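Local structure of phosphodiesterase (Salpingoeca rosetta, 7D7P) at residues M139-L144 and N193-L198; G236-L241 and S328-K333; S307-E312 and A350-Y355. The protein belongs to the all-helical phosphodiesterase family of the HD clan and carries a zinc ion and a magnesium ion. All coordinates share one frame; numbering follows the deposited sequence.

Contact 1: M139-L144 and N193-L198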
loop_
_atom_site.group_PDB
_atom_site.type_symbol
_atom_site.label_atom_id
_atom_site.label_comp_id
_atom_site.label_asym_id
_atom_site.label_seq_id
_atom_site.Cartn_x
_atom_site.Cartn_y
_atom_site.Cartn_z
ATOM N N MET A 139 -30.202 -13.477 -4.658
ATOM C CA MET A 139 -29.194 -12.584 -4.098
ATOM C C MET A 139 -29.754 -11.775 -2.934
ATOM O O MET A 139 -29.037 -11.489 -1.969
ATOM C CB MET A 139 -28.645 -11.662 -5.185
ATOM C CG MET A 139 -27.807 -12.386 -6.232
ATOM S SD MET A 139 -26.392 -13.240 -5.508
ATOM C CE MET A 139 -25.396 -11.837 -5.006
ATOM N N LEU A 140 -31.036 -11.401 -3.006
ATOM C CA LEU A 140 -31.656 -10.668 -1.905
ATOM C C LEU A 140 -31.770 -11.536 -0.657
ATOM O O LEU A 140 -31.490 -11.074 0.455
ATOM C CB LEU A 140 -33.033 -10.150 -2.323
ATOM C CG LEU A 140 -33.098 -9.222 -3.539
ATOM C CD1 LEU A 140 -34.491 -8.611 -3.682
ATOM C CD2 LEU A 140 -32.039 -8.136 -3.451
ATOM N N ILE A 141 -32.182 -12.796 -0.823
ATOM C CA ILE A 141 -32.299 -13.700 0.318
ATOM C C ILE A 141 -30.924 -14.011 0.897
ATOM O O ILE A 141 -30.735 -14.003 2.119
ATOM C CB ILE A 141 -33.043 -14.984 -0.094
ATOM C CG1 ILE A 141 -34.476 -14.661 -0.521
ATOM C CG2 ILE A 141 -33.031 -16.001 1.041
ATOM C CD1 ILE A 141 -35.211 -15.837 -1.138
ATOM N N ALA A 142 -29.943 -14.283 0.032
ATOM C CA ALA A 142 -28.609 -14.631 0.509
ATOM C C ALA A 142 -27.977 -13.484 1.288
ATOM O O ALA A 142 -27.341 -13.708 2.326
ATOM C CB ALA A 142 -27.718 -15.028 -0.668
ATOM N N ALA A 143 -28.138 -12.249 0.803
ATOM C CA ALA A 143 -27.518 -11.103 1.466
ATOM C C ALA A 143 -28.077 -10.904 2.869
ATOM O O ALA A 143 -27.325 -10.628 3.813
ATOM C CB ALA A 143 -27.717 -9.840 0.627
ATOM N N LEU A 144 -29.392 -11.039 3.027
ATOM C CA LEU A 144 -30.002 -10.838 4.337
ATOM C C LEU A 144 -29.718 -12.001 5.280
ATOM O O LEU A 144 -29.705 -11.816 6.502
ATOM C CB LEU A 144 -31.509 -10.642 4.179
ATOM C CG LEU A 144 -32.237 -9.701 5.135
ATOM C CD1 LEU A 144 -31.459 -8.417 5.374
ATOM C CD2 LEU A 144 -33.601 -9.392 4.557
ATOM N N ASN A 193 -42.408 -19.080 3.757
ATOM C CA ASN A 193 -41.958 -19.543 2.451
ATOM C C ASN A 193 -42.190 -18.491 1.373
ATOM O O ASN A 193 -43.230 -18.489 0.704
ATOM C CB ASN A 193 -42.657 -20.848 2.073
ATOM C CG ASN A 193 -41.893 -21.628 1.028
ATOM O OD1 ASN A 193 -41.024 -21.082 0.348
ATOM N ND2 ASN A 193 -42.210 -22.910 0.893
ATOM N N VAL A 194 -41.211 -17.602 1.193
ATOM C CA VAL A 194 -41.298 -16.567 0.166
ATOM C C VAL A 194 -40.997 -17.094 -1.227
ATOM O O VAL A 194 -41.270 -16.397 -2.214
ATOM C CB VAL A 194 -40.344 -15.409 0.518
ATOM C CG1 VAL A 194 -38.937 -15.690 0.008
ATOM C CG2 VAL A 194 -40.865 -14.096 -0.026
ATOM N N VAL A 195 -40.458 -18.305 -1.342
ATOM C CA VAL A 195 -40.151 -18.909 -2.631
ATOM C C VAL A 195 -41.125 -20.041 -2.959
ATOM O O VAL A 195 -40.815 -20.912 -3.770
ATOM C CB VAL A 195 -38.693 -19.395 -2.684
ATOM C CG1 VAL A 195 -37.738 -18.222 -2.501
ATOM C CG2 VAL A 195 -38.441 -20.467 -1.626
ATOM N N GLU A 196 -42.313 -20.028 -2.348
ATOM C CA GLU A 196 -43.268 -21.117 -2.526
ATOM C C GLU A 196 -43.747 -21.260 -3.966
ATOM O O GLU A 196 -44.170 -22.352 -4.357
ATOM C CB GLU A 196 -44.470 -20.911 -1.601
ATOM C CG GLU A 196 -45.249 -19.633 -1.882
ATOM C CD GLU A 196 -46.359 -19.386 -0.882
ATOM O OE1 GLU A 196 -46.708 -20.322 -0.133
ATOM O OE2 GLU A 196 -46.884 -18.253 -0.847
ATOM N N ASN A 197 -43.689 -20.197 -4.767
ATOM C CA ASN A 197 -44.225 -20.237 -6.122
ATOM C C ASN A 197 -43.185 -20.586 -7.179
ATOM O O ASN A 197 -43.525 -20.631 -8.366
ATOM C CB ASN A 197 -44.882 -18.897 -6.471
ATOM C CG ASN A 197 -46.135 -18.638 -5.663
ATOM O OD1 ASN A 197 -46.863 -19.568 -5.312
ATOM N ND2 ASN A 197 -46.392 -17.370 -5.356
ATOM N N LEU A 198 -41.937 -20.831 -6.789
ATOM C CA LEU A 198 -40.920 -21.257 -7.739
ATOM C C LEU A 198 -41.101 -22.731 -8.081
ATOM O O LEU A 198 -41.499 -23.539 -7.237
ATOM C CB LEU A 198 -39.515 -21.030 -7.171
ATOM C CG LEU A 198 -38.897 -19.632 -7.258
ATOM C CD1 LEU A 198 -39.640 -18.637 -6.377
ATOM C CD2 LEU A 198 -37.424 -19.680 -6.881
#
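Ile141 reaches out from helix 133-145 and sets its terminal methyl, CD1, against the two consecutive valines of loop 193-198. The approaches differ. Ile141 and Val194 meet tip to tip, with CD1 3.9 Å from Val194 CG1, whereas Ile141 passes Val195 at a slant and comes slightly closer, CD1 lying 3.7 Å from Val195 CG1. The two loop methyls thus share one partner. The reach comes from the isoleucine's shape: CG1 stands beside the backbone N (chi1 -63°) and the chain then runs on extended to CD1 (chi2 171°). A long, thin, purely apolar branch suits this position, because even the nearest CA atoms, those of Ile141 and Val194, are 9.4 Å apart. Short, beta-branched valines suit the loop, since each presents a methyl, its CG1, close to its backbone.

The loop presents both valines through two overlapping type I turns, Asn193 to Glu196 and Val195 to Leu198; in the second, Leu198 N bonds to Val195 O at 3.2 Å. A weak bond from Val195 N to Asn193 OD1, 3.3 Å long and bent to 133°, adds to the first. Trp93 packs on Ile141 and Leu90 on Val194, both from helix 87-99, and Ile210 of helix 200-215 also touches Ile141. Farther along the loop, the partly exposed Glu196 forms a salt bridge with Lys89.

The isoleucine's helix runs directly into the zinc ligands His146 and Asp147, and Ala143 O accepts a hydrogen bond from His146 ND1. This buried apolar contact therefore joins a peripheral loop to the helix that leads into the His-Asp pair characteristic of the HD clan.

Contact 2: G236-L241 and S328-K333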
loop_
_atom_site.group_PDB
_atom_site.type_symbol
_atom_site.label_atom_id
_atom_site.label_comp_id
_atom_site.label_asym_id
_atom_site.label_seq_id
_atom_site.Cartn_x
_atom_site.Cartn_y
_atom_site.Cartn_z
ATOM N N GLY A 236 -9.035 -9.875 -21.080
ATOM C CA GLY A 236 -9.946 -8.900 -21.630
ATOM C C GLY A 236 -11.194 -8.655 -20.805
ATOM O O GLY A 236 -11.826 -7.604 -20.963
ATOM N N GLY A 237 -11.566 -9.589 -19.942
ATOM C CA GLY A 237 -12.726 -9.446 -19.086
ATOM C C GLY A 237 -13.749 -10.531 -19.347
ATOM O O GLY A 237 -13.504 -11.503 -20.068
ATOM N N PHE A 238 -14.921 -10.354 -18.744
ATOM C CA PHE A 238 -15.994 -11.327 -18.886
ATOM C C PHE A 238 -16.637 -11.219 -20.263
ATOM O O PHE A 238 -16.909 -10.121 -20.756
ATOM C CB PHE A 238 -17.040 -11.120 -17.792
ATOM C CG PHE A 238 -16.525 -11.378 -16.406
ATOM C CD1 PHE A 238 -16.337 -12.675 -15.956
ATOM C CD2 PHE A 238 -16.232 -10.328 -15.551
ATOM C CE1 PHE A 238 -15.863 -12.922 -14.680
ATOM C CE2 PHE A 238 -15.758 -10.565 -14.272
ATOM C CZ PHE A 238 -15.573 -11.866 -13.837
ATOM N N ILE A 239 -16.885 -12.370 -20.884
ATOM C CA ILE A 239 -17.417 -12.445 -22.241
ATOM C C ILE A 239 -18.765 -13.152 -22.185
ATOM O O ILE A 239 -18.833 -14.354 -21.898
ATOM C CB ILE A 239 -16.457 -13.169 -23.195
ATOM N N ASN A 240 -19.836 -12.408 -22.466
ATOM C CA ASN A 240 -21.198 -12.935 -22.561
ATOM C C ASN A 240 -21.582 -13.711 -21.298
ATOM O O ASN A 240 -21.723 -14.935 -21.293
ATOM C CB ASN A 240 -21.356 -13.807 -23.811
ATOM C CG ASN A 240 -22.813 -14.087 -24.144
ATOM O OD1 ASN A 240 -23.126 -15.045 -24.854
ATOM N ND2 ASN A 240 -23.709 -13.252 -23.629
ATOM N N LEU A 241 -21.764 -12.947 -20.220
ATOM C CA LEU A 241 -22.152 -13.543 -18.949
ATOM C C LEU A 241 -23.559 -14.126 -18.988
ATOM O O LEU A 241 -23.854 -15.053 -18.227
ATOM C CB LEU A 241 -22.045 -12.506 -17.830
ATOM C CG LEU A 241 -20.620 -12.184 -17.369
ATOM C CD1 LEU A 241 -20.591 -10.921 -16.520
ATOM C CD2 LEU A 241 -20.029 -13.359 -16.610
ATOM N N SER A 328 -12.996 -2.927 -10.320
ATOM C CA SER A 328 -13.200 -1.776 -11.193
ATOM C C SER A 328 -12.661 -2.008 -12.598
ATOM O O SER A 328 -13.117 -1.351 -13.537
ATOM C CB SER A 328 -12.547 -0.529 -10.592
ATOM O OG SER A 328 -13.156 -0.179 -9.361
ATOM N N GLN A 329 -11.698 -2.916 -12.766
ATOM C CA GLN A 329 -11.196 -3.212 -14.102
ATOM C C GLN A 329 -12.165 -4.084 -14.888
ATOM O O GLN A 329 -12.250 -3.958 -16.116
ATOM C CB GLN A 329 -9.825 -3.887 -14.015
ATOM C CG GLN A 329 -9.080 -3.949 -15.341
ATOM C CD GLN A 329 -8.532 -2.600 -15.773
ATOM O OE1 GLN A 329 -8.372 -1.689 -14.959
ATOM N NE2 GLN A 329 -8.245 -2.464 -17.063
ATOM N N ALA A 330 -12.902 -4.963 -14.204
ATOM C CA ALA A 330 -13.917 -5.768 -14.872
ATOM C C ALA A 330 -15.237 -5.021 -15.006
ATOM O O ALA A 330 -16.013 -5.306 -15.925
ATOM C CB ALA A 330 -14.131 -7.082 -14.118
ATOM N N PHE A 331 -15.505 -4.069 -14.112
ATOM C CA PHE A 331 -16.722 -3.260 -14.160
ATOM C C PHE A 331 -16.350 -1.811 -13.884
ATOM O O PHE A 331 -16.426 -1.340 -12.739
ATOM C CB PHE A 331 -17.765 -3.759 -13.158
ATOM C CG PHE A 331 -18.113 -5.213 -13.316
ATOM C CD1 PHE A 331 -19.010 -5.624 -14.287
ATOM C CD2 PHE A 331 -17.540 -6.168 -12.493
ATOM C CE1 PHE A 331 -19.332 -6.959 -14.433
ATOM C CE2 PHE A 331 -17.857 -7.507 -12.636
ATOM C CZ PHE A 331 -18.753 -7.902 -13.606
ATOM N N PRO A 332 -15.946 -1.064 -14.915
ATOM C CA PRO A 332 -15.479 0.317 -14.694
ATOM C C PRO A 332 -16.528 1.243 -14.104
ATOM O O PRO A 332 -16.162 2.296 -13.564
ATOM C CB PRO A 332 -15.058 0.774 -16.099
ATOM C CG PRO A 332 -14.779 -0.494 -16.840
ATOM C CD PRO A 332 -15.772 -1.488 -16.315
ATOM N N LYS A 333 -17.815 0.891 -14.180
ATOM C CA LYS A 333 -18.849 1.725 -13.579
ATOM C C LYS A 333 -18.703 1.831 -12.066
ATOM O O LYS A 333 -19.263 2.751 -11.462
ATOM C CB LYS A 333 -20.235 1.177 -13.927
ATOM C CG LYS A 333 -21.359 2.184 -13.737
ATOM C CD LYS A 333 -22.706 1.590 -14.103
ATOM C CE LYS A 333 -22.704 1.055 -15.524
ATOM N NZ LYS A 333 -24.007 0.435 -15.878
HETATM O O HOH W 1 -15.788 -7.141 -18.045
#
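Phe238 brings CD2 and CE2 of its ring to the end of helix 305-330, where it meets Ala330 and Phe331 together. Its CE2 is 3.8 Å from Ala330 CB, and its CD2 is 4.0 Å from Phe331 CZ. The two side chains run nearly at right angles, yet their ring planes are tilted by just 22°; with centroids 5.8 Å apart, the rings are slid past each other and barely overlap. Alanine suits the place beside the rings, since a lone methyl lets Phe238 come close to the helix.

A water joins the two backbones nearby, donating to Ala330 O at 2.8 Å and accepting a long, weak bond from Phe238 N at 3.4 Å. Phe331 is the first residue to leave helical geometry, and this change of course goes with a ring that bends back toward the loop. Gly237, just before Phe238, has backbone angles (phi 119°) at which a side chain would strike the preceding carbonyl.

Behind this surface contact, Val251 of helix 245-260 touches both phenylalanines. Met229 and Val232 of helix 222-234 pack on Phe238, and Asn233 on Ala330, so the loop is seated among three helices.

Contact 3: S307-E312 and A350-Y355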
loop_
_atom_site.group_PDB
_atom_site.type_symbol
_atom_site.label_atom_id
_atom_site.label_comp_id
_atom_site.label_asym_id
_atom_site.label_seq_id
_atom_site.Cartn_x
_atom_site.Cartn_y
_atom_site.Cartn_z
ATOM N N SER A 307 -4.979 1.539 17.544
ATOM C CA SER A 307 -5.028 0.191 16.989
ATOM C C SER A 307 -6.076 0.089 15.890
ATOM O O SER A 307 -5.873 -0.615 14.895
ATOM C CB SER A 307 -5.312 -0.822 18.096
ATOM O OG SER A 307 -4.246 -0.873 19.028
ATOM N N LEU A 308 -7.202 0.785 16.057
ATOM C CA LEU A 308 -8.246 0.767 15.039
ATOM C C LEU A 308 -7.735 1.333 13.720
ATOM O O LEU A 308 -7.910 0.723 12.658
ATOM C CB LEU A 308 -9.464 1.551 15.529
ATOM C CG LEU A 308 -10.695 1.524 14.624
ATOM C CD1 LEU A 308 -11.239 0.107 14.505
ATOM C CD2 LEU A 308 -11.762 2.470 15.153
ATOM N N ALA A 309 -7.088 2.501 13.771
ATOM C CA ALA A 309 -6.585 3.130 12.555
ATOM C C ALA A 309 -5.517 2.275 11.887
ATOM O O ALA A 309 -5.519 2.111 10.661
ATOM C CB ALA A 309 -6.038 4.522 12.872
ATOM N N LYS A 310 -4.596 1.718 12.677
ATOM C CA LYS A 310 -3.541 0.885 12.109
ATOM C C LYS A 310 -4.115 -0.364 11.449
ATOM O O LYS A 310 -3.640 -0.790 10.390
ATOM C CB LYS A 310 -2.531 0.507 13.194
ATOM N N GLY A 311 -5.141 -0.962 12.059
ATOM C CA GLY A 311 -5.756 -2.136 11.463
ATOM C C GLY A 311 -6.509 -1.816 10.184
ATOM O O GLY A 311 -6.509 -2.610 9.238
ATOM N N GLU A 312 -7.156 -0.650 10.133
ATOM C CA GLU A 312 -7.901 -0.267 8.938
ATOM C C GLU A 312 -6.965 0.034 7.773
ATOM O O GLU A 312 -7.267 -0.306 6.623
ATOM C CB GLU A 312 -8.787 0.942 9.234
ATOM C CG GLU A 312 -10.085 0.604 9.943
ATOM C CD GLU A 312 -11.002 -0.252 9.094
ATOM O OE1 GLU A 312 -11.288 -1.396 9.500
ATOM O OE2 GLU A 312 -11.434 0.219 8.020
ATOM N N ALA A 350 -4.260 9.872 8.676
ATOM C CA ALA A 350 -4.139 11.095 9.462
ATOM C C ALA A 350 -4.283 10.808 10.952
ATOM O O ALA A 350 -3.582 11.406 11.777
ATOM C CB ALA A 350 -5.179 12.118 9.008
ATOM N N ILE A 351 -5.185 9.892 11.314
ATOM C CA ILE A 351 -5.353 9.523 12.717
ATOM C C ILE A 351 -4.120 8.787 13.227
ATOM O O ILE A 351 -3.638 9.050 14.337
ATOM C CB ILE A 351 -6.628 8.679 12.897
ATOM C CG1 ILE A 351 -7.860 9.491 12.496
ATOM C CG2 ILE A 351 -6.746 8.177 14.333
ATOM C CD1 ILE A 351 -9.135 8.680 12.452
ATOM N N ALA A 352 -3.593 7.853 12.431
ATOM C CA ALA A 352 -2.413 7.103 12.851
ATOM C C ALA A 352 -1.193 8.009 12.970
ATOM O O ALA A 352 -0.362 7.826 13.868
ATOM C CB ALA A 352 -2.142 5.961 11.872
ATOM N N GLU A 353 -1.072 8.996 12.078
ATOM C CA GLU A 353 0.060 9.916 12.140
ATOM C C GLU A 353 0.008 10.773 13.399
ATOM O O GLU A 353 1.050 11.077 13.991
ATOM C CB GLU A 353 0.092 10.798 10.892
ATOM N N SER A 354 -1.193 11.168 13.824
ATOM C CA SER A 354 -1.319 11.961 15.043
ATOM C C SER A 354 -0.877 11.167 16.267
ATOM O O SER A 354 -0.151 11.688 17.124
ATOM C CB SER A 354 -2.760 12.448 15.206
ATOM O OG SER A 354 -2.999 12.898 16.529
ATOM N N TYR A 355 -1.300 9.904 16.364
ATOM C CA TYR A 355 -0.908 9.079 17.504
ATOM C C TYR A 355 0.579 8.752 17.470
ATOM O O TYR A 355 1.244 8.755 18.512
ATOM C CB TYR A 355 -1.739 7.797 17.537
ATOM C CG TYR A 355 -3.104 7.973 18.158
ATOM C CD1 TYR A 355 -3.262 8.011 19.538
ATOM C CD2 TYR A 355 -4.234 8.105 17.365
ATOM C CE1 TYR A 355 -4.508 8.174 20.108
ATOM C CE2 TYR A 355 -5.485 8.269 17.925
ATOM C CZ TYR A 355 -5.616 8.303 19.298
ATOM O OH TYR A 355 -6.860 8.466 19.863
#
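Ala309 points its one methyl at helix 336-359, where Ile351 and Ala352 receive it. Its CB lies 4.0 Å from Ile351 CG2 and 4.3 Å from Ala352 CB, and the peptide between the two partners comes close as well, Ala352 N being 4.2 Å from Ala309 CB. With so little side chain in between, the backbones draw near: the CA atoms of Ala309 and Ala352 are 5.8 Å apart. Small residues on both helices are what allow this approach.

Ile351 has the more telling conformation. CG2 is anti to the backbone N and faces the alanine, while CG1 stands beside that N (chi1 -62°) and runs on extended to CD1 (chi2 172°), passing the methyl of Ala309 at a greater distance than CG2. The short branch thus serves the contact with Ala309, and the side chain also packs on Phe268 of helix 268-291.

The two helices follow one another in sequence, joined by a short connection, and run here in roughly opposite directions, at a marked slant, forming an alpha-helical hairpin. The contact lies far from the hairpin's turn, near the start of the first helix and toward the end of the second. Trp348, from the second helix, packs against Ala309, and Ile313, one turn further along the first, against Ala352.

Tyr355, one turn after Ile351, meets the isoleucine's CG2 at the edge of its ring, in the ring plane. An aromatic with a polar end suits this partly exposed position: its OH hydrogen-bonds to Glu305 OE1, across on the partner helix.

How the contacts relate
Contacts 1 and 3 are buried and contact 2 lies at the surface, a difference seen in their chemistry. Side-chain contact is purely aliphatic in contacts 1 and 3, whereas contact 2 pairs aromatic rings and admits a bridging water. Spacing differs too: alanines bring two helix backbones together in contact 3, while a long isoleucine spans to a loop in contact 1. Contacts 2 and 3 share helix 305-330, one at its end and the other near its start, with nearest atoms about 17 Å apart. Contact 1 uses other elements and lies across the chain's centre from contact 3, their centres about 41 Å apart.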